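Cytochrome P450 monooxygenase (Rhodococcus sp. ECU0066, PDB 6KBH) probably catalyses monooxygenation as a self-sufficient P450, joining an FMN-containing reductase part, a 2Fe-2S cluster and a heme in one chain. Local coordinates at residues D44-P49 / P429-R434; L93-I98 / N127-A132; R578-A583 / T655-C660; C743-L748 / M770-S775. All coordinates share one frame; numbering follows the deposited sequence.

Interaction 1 (D44-P49 / P429-R434)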
# COMPACT_ATOMS: atom_id res chain seq x y z
N ASP A 44 -31.80 2.93 11.23
CA ASP A 44 -31.56 1.84 12.16
C ASP A 44 -30.35 1.04 11.70
O ASP A 44 -30.36 0.48 10.60
CB ASP A 44 -32.79 0.94 12.28
CG ASP A 44 -32.64 -0.11 13.38
OD1 ASP A 44 -31.63 -0.08 14.11
OD2 ASP A 44 -33.53 -0.97 13.50
N PRO A 45 -29.29 0.97 12.51
CA PRO A 45 -28.12 0.17 12.14
C PRO A 45 -28.26 -1.32 12.43
O PRO A 45 -27.33 -2.08 12.13
CB PRO A 45 -27.00 0.78 12.99
CG PRO A 45 -27.70 1.28 14.21
CD PRO A 45 -29.06 1.74 13.74
N PHE A 46 -29.38 -1.76 12.99
CA PHE A 46 -29.51 -3.14 13.44
C PHE A 46 -30.37 -4.00 12.53
O PHE A 46 -30.29 -5.23 12.62
CB PHE A 46 -30.08 -3.18 14.86
CG PHE A 46 -29.28 -2.39 15.86
CD1 PHE A 46 -28.01 -2.81 16.23
CD2 PHE A 46 -29.78 -1.22 16.41
CE1 PHE A 46 -27.27 -2.08 17.15
CE2 PHE A 46 -29.04 -0.49 17.32
CZ PHE A 46 -27.78 -0.92 17.68
N THR A 47 -31.18 -3.40 11.66
CA THR A 47 -32.01 -4.17 10.74
C THR A 47 -32.21 -3.36 9.46
O THR A 47 -31.92 -2.16 9.40
CB THR A 47 -33.36 -4.55 11.36
OG1 THR A 47 -34.02 -5.50 10.52
CG2 THR A 47 -34.23 -3.32 11.50
N GLY A 48 -32.71 -4.04 8.44
CA GLY A 48 -33.09 -3.39 7.20
C GLY A 48 -31.93 -2.99 6.32
O GLY A 48 -30.93 -3.70 6.17
N PRO A 49 -32.04 -1.80 5.72
CA PRO A 49 -31.15 -1.43 4.61
C PRO A 49 -29.68 -1.35 4.99
O PRO A 49 -28.82 -1.57 4.13
CB PRO A 49 -31.68 -0.06 4.18
CG PRO A 49 -33.02 0.07 4.80
CD PRO A 49 -32.97 -0.71 6.06
N PRO A 429 -26.53 -8.59 13.19
CA PRO A 429 -26.96 -7.21 13.43
C PRO A 429 -26.09 -6.48 14.44
O PRO A 429 -26.11 -6.80 15.63
CB PRO A 429 -28.40 -7.38 13.94
CG PRO A 429 -28.40 -8.73 14.57
CD PRO A 429 -27.47 -9.57 13.75
N ASN A 430 -25.33 -5.50 13.98
CA ASN A 430 -24.45 -4.70 14.83
C ASN A 430 -24.08 -3.44 14.06
O ASN A 430 -24.35 -3.31 12.86
CB ASN A 430 -23.21 -5.49 15.26
CG ASN A 430 -22.20 -5.67 14.14
OD1 ASN A 430 -21.54 -4.72 13.72
ND2 ASN A 430 -22.08 -6.90 13.64
N THR A 431 -23.46 -2.50 14.77
CA THR A 431 -23.16 -1.21 14.18
C THR A 431 -21.87 -1.19 13.37
O THR A 431 -21.74 -0.36 12.47
CB THR A 431 -23.08 -0.12 15.26
OG1 THR A 431 -21.86 -0.28 16.00
CG2 THR A 431 -24.27 -0.22 16.20
N SER A 432 -20.92 -2.09 13.66
CA SER A 432 -19.57 -1.84 13.19
C SER A 432 -18.93 -2.96 12.37
O SER A 432 -18.15 -2.68 11.45
CB SER A 432 -18.68 -1.51 14.39
OG SER A 432 -19.11 -0.31 15.00
N PHE A 433 -19.22 -4.22 12.68
CA PHE A 433 -18.55 -5.33 12.01
C PHE A 433 -19.46 -5.98 10.98
O PHE A 433 -20.67 -6.12 11.19
CB PHE A 433 -18.06 -6.37 13.02
CG PHE A 433 -16.78 -5.99 13.70
CD1 PHE A 433 -16.22 -4.74 13.50
CD2 PHE A 433 -16.12 -6.88 14.54
CE1 PHE A 433 -15.04 -4.38 14.13
CE2 PHE A 433 -14.95 -6.53 15.16
CZ PHE A 433 -14.41 -5.28 14.96
N ARG A 434 -18.86 -6.40 9.86
CA ARG A 434 -19.62 -6.90 8.72
C ARG A 434 -18.84 -8.03 8.06
O ARG A 434 -17.74 -7.81 7.53
CB ARG A 434 -19.90 -5.78 7.71
CG ARG A 434 -20.58 -6.26 6.45
CD ARG A 434 -21.18 -5.11 5.66
NE ARG A 434 -22.11 -5.60 4.65
CZ ARG A 434 -23.34 -6.03 4.92
NH1 ARG A 434 -23.80 -6.00 6.17
NH2 ARG A 434 -24.12 -6.47 3.95

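Interaction 2 (L93-I98 / N127-A132)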
# COMPACT_ATOMS: atom_id res chain seq x y z
N LEU A 93 -10.20 16.38 19.82
CA LEU A 93 -11.61 16.73 19.81
C LEU A 93 -12.51 15.50 19.81
O LEU A 93 -13.59 15.53 20.41
CB LEU A 93 -11.92 17.59 18.59
CG LEU A 93 -13.33 18.15 18.44
CD1 LEU A 93 -13.71 18.94 19.68
CD2 LEU A 93 -13.40 19.01 17.20
N PHE A 94 -12.08 14.42 19.17
CA PHE A 94 -12.86 13.19 19.06
C PHE A 94 -12.05 12.05 19.68
O PHE A 94 -11.14 11.51 19.06
CB PHE A 94 -13.21 12.91 17.60
CG PHE A 94 -13.84 14.08 16.90
CD1 PHE A 94 -15.12 14.50 17.23
CD2 PHE A 94 -13.15 14.77 15.92
CE1 PHE A 94 -15.70 15.58 16.59
CE2 PHE A 94 -13.72 15.85 15.27
CZ PHE A 94 -15.00 16.25 15.61
N SER A 95 -12.41 11.69 20.92
CA SER A 95 -11.67 10.72 21.72
C SER A 95 -12.10 9.30 21.38
O SER A 95 -13.29 9.04 21.15
CB SER A 95 -11.89 10.98 23.21
OG SER A 95 -11.43 9.88 23.98
N PRO A 96 -11.16 8.35 21.33
CA PRO A 96 -11.54 6.94 21.13
C PRO A 96 -11.96 6.26 22.42
O PRO A 96 -11.97 5.03 22.49
CB PRO A 96 -10.25 6.32 20.56
CG PRO A 96 -9.16 7.13 21.19
CD PRO A 96 -9.70 8.54 21.32
N SER A 97 -12.29 7.05 23.45
CA SER A 97 -12.73 6.50 24.73
C SER A 97 -13.80 5.43 24.56
O SER A 97 -13.80 4.42 25.27
CB SER A 97 -13.27 7.63 25.62
OG SER A 97 -12.28 8.61 25.88
N ILE A 98 -14.72 5.63 23.61
CA ILE A 98 -15.89 4.77 23.47
C ILE A 98 -15.69 3.72 22.37
O ILE A 98 -16.66 3.09 21.94
CB ILE A 98 -17.15 5.60 23.21
CG1 ILE A 98 -16.96 6.47 21.97
CG2 ILE A 98 -17.48 6.45 24.42
CD1 ILE A 98 -18.24 6.99 21.38
N ASN A 127 -8.68 2.22 22.82
CA ASN A 127 -9.42 3.08 23.72
C ASN A 127 -8.56 4.18 24.33
O ASN A 127 -9.11 5.16 24.83
CB ASN A 127 -10.00 2.25 24.86
CG ASN A 127 -10.46 0.91 24.39
OD1 ASN A 127 -10.24 -0.10 25.05
ND2 ASN A 127 -11.16 0.91 23.27
N GLU A 128 -7.24 4.01 24.33
CA GLU A 128 -6.39 4.90 25.10
C GLU A 128 -6.43 6.31 24.54
O GLU A 128 -6.22 6.53 23.35
CB GLU A 128 -4.95 4.41 25.08
CG GLU A 128 -4.78 3.02 25.58
CD GLU A 128 -3.37 2.75 26.01
OE1 GLU A 128 -2.76 3.64 26.65
OE2 GLU A 128 -2.85 1.68 25.66
N ASP A 129 -6.69 7.26 25.42
CA ASP A 129 -6.49 8.64 25.05
C ASP A 129 -5.01 8.98 25.10
O ASP A 129 -4.17 8.20 25.55
CB ASP A 129 -7.28 9.57 25.96
CG ASP A 129 -8.77 9.47 25.75
OD1 ASP A 129 -9.22 8.47 25.14
OD2 ASP A 129 -9.50 10.39 26.17
N GLU A 130 -4.70 10.17 24.63
CA GLU A 130 -3.40 10.76 24.88
C GLU A 130 -3.37 11.32 26.30
O GLU A 130 -4.42 11.61 26.88
CB GLU A 130 -3.12 11.84 23.84
CG GLU A 130 -3.14 11.32 22.41
CD GLU A 130 -2.15 10.19 22.18
OE1 GLU A 130 -1.08 10.19 22.83
OE2 GLU A 130 -2.45 9.30 21.35
N PRO A 131 -2.18 11.48 26.90
CA PRO A 131 -0.86 11.24 26.31
C PRO A 131 -0.32 9.81 26.44
O PRO A 131 0.82 9.57 26.07
CB PRO A 131 0.03 12.21 27.11
CG PRO A 131 -0.61 12.25 28.45
CD PRO A 131 -2.09 12.07 28.25
N ALA A 132 -1.14 8.88 26.92
CA ALA A 132 -0.65 7.52 27.13
C ALA A 132 -0.54 6.73 25.83
O ALA A 132 0.32 5.84 25.72
CB ALA A 132 -1.56 6.78 28.11

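Interaction 3 (R578-A583 / T655-C660)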
# COMPACT_ATOMS: atom_id res chain seq x y z
N ARG A 578 19.01 24.27 -31.56
CA ARG A 578 19.70 23.10 -32.08
C ARG A 578 19.92 22.14 -30.92
O ARG A 578 19.91 22.53 -29.75
CB ARG A 578 21.03 23.49 -32.74
CG ARG A 578 21.94 22.34 -33.20
CD ARG A 578 23.13 22.88 -33.97
NE ARG A 578 24.06 23.62 -33.13
CZ ARG A 578 25.36 23.33 -33.00
NH1 ARG A 578 25.89 22.32 -33.66
NH2 ARG A 578 26.13 24.08 -32.22
N TYR A 579 20.08 20.88 -31.26
CA TYR A 579 20.37 19.85 -30.28
C TYR A 579 21.63 19.15 -30.73
O TYR A 579 21.72 18.70 -31.87
CB TYR A 579 19.19 18.88 -30.18
CG TYR A 579 17.89 19.63 -30.34
CD1 TYR A 579 17.33 20.28 -29.25
CD2 TYR A 579 17.26 19.75 -31.57
CE1 TYR A 579 16.16 20.99 -29.38
CE2 TYR A 579 16.09 20.47 -31.71
CZ TYR A 579 15.55 21.09 -30.61
OH TYR A 579 14.38 21.80 -30.76
N VAL A 580 22.62 19.08 -29.86
CA VAL A 580 23.75 18.21 -30.10
C VAL A 580 23.69 17.16 -29.01
O VAL A 580 23.50 17.50 -27.84
CB VAL A 580 25.10 18.95 -30.16
CG1 VAL A 580 25.00 20.06 -31.20
CG2 VAL A 580 25.61 19.40 -28.77
N PHE A 581 23.73 15.90 -29.40
CA PHE A 581 23.57 14.78 -28.48
C PHE A 581 24.92 14.10 -28.36
O PHE A 581 25.57 13.83 -29.37
CB PHE A 581 22.52 13.79 -29.00
CG PHE A 581 21.22 14.42 -29.45
CD1 PHE A 581 21.05 14.87 -30.75
CD2 PHE A 581 20.15 14.54 -28.57
CE1 PHE A 581 19.86 15.42 -31.17
CE2 PHE A 581 18.95 15.10 -28.97
CZ PHE A 581 18.79 15.54 -30.27
N VAL A 582 25.37 13.84 -27.14
CA VAL A 582 26.56 13.03 -26.92
C VAL A 582 26.11 11.80 -26.15
O VAL A 582 25.23 11.89 -25.28
CB VAL A 582 27.69 13.79 -26.20
CG1 VAL A 582 27.26 14.23 -24.84
CG2 VAL A 582 28.95 12.94 -26.15
N ALA A 583 26.65 10.64 -26.51
CA ALA A 583 26.12 9.36 -26.07
C ALA A 583 27.27 8.39 -25.87
O ALA A 583 28.16 8.28 -26.72
CB ALA A 583 25.13 8.78 -27.10
N THR A 655 22.09 26.76 -28.93
CA THR A 655 22.37 25.33 -28.83
C THR A 655 22.05 24.79 -27.43
O THR A 655 22.39 25.40 -26.41
CB THR A 655 23.83 25.04 -29.16
OG1 THR A 655 24.12 25.44 -30.51
CG2 THR A 655 24.13 23.55 -29.01
N GLN A 656 21.37 23.65 -27.41
CA GLN A 656 21.20 22.81 -26.24
C GLN A 656 21.92 21.48 -26.44
O GLN A 656 22.22 21.07 -27.57
CB GLN A 656 19.71 22.54 -25.94
CG GLN A 656 19.01 23.64 -25.16
CD GLN A 656 17.61 23.22 -24.74
OE1 GLN A 656 17.13 22.15 -25.12
NE2 GLN A 656 16.96 24.06 -23.94
N VAL A 657 22.21 20.81 -25.32
CA VAL A 657 22.89 19.51 -25.34
C VAL A 657 22.21 18.58 -24.33
O VAL A 657 22.25 18.84 -23.12
CB VAL A 657 24.39 19.64 -24.98
CG1 VAL A 657 25.10 18.28 -25.17
CG2 VAL A 657 25.12 20.77 -25.71
N TYR A 658 21.62 17.49 -24.82
CA TYR A 658 21.21 16.40 -23.96
C TYR A 658 22.18 15.24 -24.12
O TYR A 658 22.73 15.01 -25.20
CB TYR A 658 19.79 15.92 -24.24
CG TYR A 658 18.77 17.02 -24.26
CD1 TYR A 658 18.67 17.87 -25.35
CD2 TYR A 658 17.91 17.20 -23.20
CE1 TYR A 658 17.74 18.87 -25.37
CE2 TYR A 658 16.98 18.21 -23.21
CZ TYR A 658 16.90 19.04 -24.31
OH TYR A 658 15.98 20.06 -24.36
N SER A 659 22.40 14.51 -23.02
CA SER A 659 23.46 13.52 -23.02
C SER A 659 23.20 12.45 -21.98
O SER A 659 22.54 12.68 -20.97
CB SER A 659 24.81 14.17 -22.76
OG SER A 659 24.89 14.66 -21.43
N CYS A 660 23.78 11.27 -22.23
CA CYS A 660 23.46 10.10 -21.42
C CYS A 660 24.50 9.01 -21.61
O CYS A 660 24.83 8.66 -22.75
CB CYS A 660 22.06 9.60 -21.76
SG CYS A 660 21.63 8.08 -20.96

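Interaction 4 (C743-L748 / M770-S775). With FES (Fe2/s2 (inorganic) cluster), chain D.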
# COMPACT_ATOMS: atom_id res chain seq x y z
N CYS A 743 9.51 7.43 -4.92
CA CYS A 743 9.29 7.80 -3.53
C CYS A 743 8.90 9.27 -3.36
O CYS A 743 9.00 9.80 -2.26
CB CYS A 743 10.53 7.49 -2.70
SG CYS A 743 11.90 8.64 -2.99
N GLU A 744 8.45 9.92 -4.43
CA GLU A 744 8.12 11.33 -4.38
C GLU A 744 6.88 11.59 -3.53
O GLU A 744 5.92 10.81 -3.55
CB GLU A 744 7.90 11.83 -5.81
CG GLU A 744 7.68 13.31 -5.96
CD GLU A 744 7.62 13.74 -7.41
OE1 GLU A 744 7.62 12.85 -8.29
OE2 GLU A 744 7.58 14.96 -7.68
N VAL A 745 6.89 12.69 -2.77
CA VAL A 745 5.76 13.03 -1.90
C VAL A 745 5.67 14.54 -1.73
O VAL A 745 6.70 15.23 -1.66
CB VAL A 745 5.89 12.29 -0.54
CG1 VAL A 745 6.89 12.98 0.38
CG2 VAL A 745 4.54 12.13 0.14
N PRO A 746 4.46 15.11 -1.68
CA PRO A 746 4.32 16.58 -1.71
C PRO A 746 4.72 17.27 -0.41
O PRO A 746 4.47 16.77 0.69
CB PRO A 746 2.83 16.79 -2.01
CG PRO A 746 2.38 15.54 -2.65
CD PRO A 746 3.18 14.45 -1.99
N VAL A 747 5.31 18.46 -0.55
CA VAL A 747 5.77 19.29 0.56
C VAL A 747 4.86 20.51 0.64
O VAL A 747 4.78 21.30 -0.31
CB VAL A 747 7.23 19.72 0.38
CG1 VAL A 747 7.70 20.53 1.59
CG2 VAL A 747 8.11 18.52 0.15
N LEU A 748 4.20 20.69 1.79
CA LEU A 748 3.33 21.84 2.00
C LEU A 748 4.07 23.01 2.61
O LEU A 748 3.71 24.17 2.36
CB LEU A 748 2.14 21.50 2.91
CG LEU A 748 0.99 20.68 2.34
CD1 LEU A 748 1.53 19.43 1.76
CD2 LEU A 748 -0.06 20.35 3.39
N MET A 770 9.39 16.35 -2.85
CA MET A 770 10.55 15.81 -2.17
C MET A 770 10.63 14.31 -2.42
O MET A 770 9.61 13.63 -2.56
CB MET A 770 10.51 16.11 -0.67
CG MET A 770 11.20 15.09 0.22
SD MET A 770 11.72 15.76 1.80
CE MET A 770 10.17 16.38 2.42
N MET A 771 11.86 13.79 -2.46
CA MET A 771 12.11 12.36 -2.60
C MET A 771 12.36 11.77 -1.22
O MET A 771 13.28 12.19 -0.50
CB MET A 771 13.30 12.11 -3.52
CG MET A 771 13.14 12.80 -4.87
SD MET A 771 11.61 12.41 -5.72
CE MET A 771 11.75 10.64 -5.83
N THR A 772 11.55 10.77 -0.86
CA THR A 772 11.44 10.31 0.52
C THR A 772 12.70 9.63 1.02
O THR A 772 12.97 9.63 2.23
CB THR A 772 10.23 9.38 0.63
OG1 THR A 772 9.12 9.97 -0.05
CG2 THR A 772 9.85 9.17 2.06
N CYS A 773 13.51 9.06 0.12
CA CYS A 773 14.58 8.16 0.53
C CYS A 773 15.91 8.86 0.78
O CYS A 773 16.71 8.37 1.58
CB CYS A 773 14.78 7.07 -0.53
SG CYS A 773 15.37 7.70 -2.11
N CYS A 774 16.18 9.99 0.12
CA CYS A 774 17.51 10.59 0.22
C CYS A 774 17.47 12.08 0.58
O CYS A 774 18.38 12.57 1.24
CB CYS A 774 18.27 10.39 -1.09
SG CYS A 774 17.43 11.01 -2.57
N SER A 775 16.43 12.79 0.16
CA SER A 775 16.32 14.21 0.48
C SER A 775 15.99 14.40 1.96
O SER A 775 15.48 13.50 2.63
CB SER A 775 15.26 14.88 -0.39
OG SER A 775 15.67 14.92 -1.75
FE1 FES D . 13.77 5.78 -6.18
FE2 FES D . 13.69 7.36 -3.65
S1 FES D . 13.23 5.35 -4.17
S2 FES D . 14.22 7.79 -5.66

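Interaction 1 (D44-P49 / P429-R434)
The side chains of F46 and T431 run alongside one another and carry the apolar part: CE1 of the F46 ring is 3.7 Å from the T431 methyl CG2, which approaches it obliquely. P45 stays close to the same methyl and also sits over one face of the F46 ring, its CG 3.8 Å above the ring plane. P429 lies beyond, with CB against the carbonyl oxygen of F46. No hydrogen bond joins the two segments. P45 O and N430 O, 3.3 Å apart, are both acceptors, and the side-chain NE2 of Q51 mediates between them, bonding to N430 O and weakly to P45 O.

Behind this first shell, each loop is shaped from within. T431 sets OG1 between its backbone N and carbonyl carbon (chi1 73°), which turns CG2 toward the ring and lets OG1 pair with OG of S432 at 2.9 Å. An Asx turn at D44 holds F46 N, 3.0 Å from D44 OD1. N430 OD1 makes another, gripped by the backbone N of both S432 and F433, while N430 ND2 returns a bond to F433 O.

This is plain loop-to-loop packing, the T431 side chain about 12 Å from the heme. It joins the loop between helices 38-41 and 49-52 to that between strands 418-419 and 440-442, with W214 of helix 210-214 packed against T431 and S432.

Interaction 2 (L93-I98 / N127-A132)
S95 and D129 meet hydroxyl to carboxylate, and S95 can be followed outward atom by atom. Its CB lies 3.8 Å from D129 OD2. With OG anti to the backbone N (chi1 167°), the hydroxyl swings across to the acid, 2.9 Å from D129 OD1 and 3.0 Å from D129 OD2. Both bonds are weak, and the hydroxyl has a single proton for more than one acceptor. OG of S97 stands by the same carboxylate, 3.2 Å from D129 OD1.

Between the serines, P96 rests its ring on the opposing backbone, with CG 3.7 Å from E128 O. Its own carbonyl receives a nearly straight CA-H...O contact from N127, where P96 O and N127 CA are 3.4 Å apart. E128 turns its acid elsewhere, to the hydroxyl of Y271. P96 also touches H391 and R334, both heme-binding residues, and E130 bonds to H133, a third heme-binding residue, at the start of helix 133-139. The contact therefore ties strand 94-95 to the loop leading into that helix, beside the heme.

Chemically, the one proton of the S95 hydroxyl has several acceptors close by, so the direction of its bond to the D129 carboxylate is not settled.

Interaction 3 (R578-A583 / T655-C660)
R578 grips T655 side-on, NE and NH2 both donating to the one oxygen OG1, with NH2 3.0 Å from T655 OG1. The bend at chi3 (69°) turns the edge of the guanidinium toward T655 OG1, some 17° out of its plane. Backbone bonds pair the two parallel strands in a five-stranded sheet of the Rossmann-like kind expected in ferredoxin-reductase-type domains. Q656 N lies 3.0 Å from R578 O, and V580 N lies 3.1 Å from Q656 O. Farther along, the bonds from V582 N to Y658 O and from C660 N to V582 O are weak; the strand segments are twisted by 31°.

On the face that carries R578, V580 CG1 sits over one side of the guanidinium, and V580 CG2 meets V657 CG2. An alanine at R578 would probably cost T655 OG1 these two N-H donors and leave V580 CG1 without the flat group above it.

On the other face Y579, F581, Y658 and C660 pack on helix 588-601, and C660 also touches F686, an FMN-binding residue. Y658 stacks on H682, and its hydroxyl bonds to D573 N. Across the strands, CD1 of Y579 comes 4.1 Å from CE1 of Y658, at the edge of that ring.

Interaction 4 (C743-L748 / M770-S775)
E744 and M771 face each other as an antiparallel non-hydrogen-bonded pair, and V745 and M770 follow as a hydrogen-bonded one. The stronger bond of that second pair runs from V745 N to M770 O at 2.9 Å; its return, from M770 N to V745 O, is weak.

Just past the pairing, one cysteine from each segment reaches the cluster. C743 SG and C773 SG both bind the same iron, each sulfur 2.3 Å from FE2, and a weak N-H...S bond from C773 N to C743 SG, 3.5 Å long, also links the two segments at this sulfur. M771 lies alongside. Its chain bends at chi2 (-54°) and chi3 (-58°), which folds the methyl CE back to within 3.5 Å of C743 SG and 3.8 Å of the bridging sulfide S2, while SD lies against E744 CB. An alanine in place of M771 would probably open a gap beside C743 SG and the sulfide S2 and take away the methyl that packs there.

Farther along, V747 CG2 lies 3.5 Å from M770 CB, and L784 of strand 781-784 packs on both residues. The acid of E744 bonds to the hydroxyl of T769, and T772 packs on helix 720-726.

C735 and C740 complete the ligand set. Three cysteines in a C-X4-C-X2-C loop and a fourth, C773, much later in the sequence are the signature of the plant-type [2Fe-2S] ferredoxin fold.

Read from the N terminus, the chain first makes interaction 1, whose second half arrives some 380 residues later and closes a loop around most of the P450 part. Interaction 2 is nested inside that loop, closing a short excursion beside the heme, with its centre about 25 Å from that of interaction 1. The next two follow in series. Interaction 3 joins two strands of the parallel sheet in the reductase part, across 71 residues, and interaction 4 closes a 21-residue loop at the iron-sulfur cluster. Interactions 3 and 4 have centres about 29 Å apart, whereas those of interactions 1 and 3 are about 66 Å apart, on opposite sides of the chain's centre. None cross.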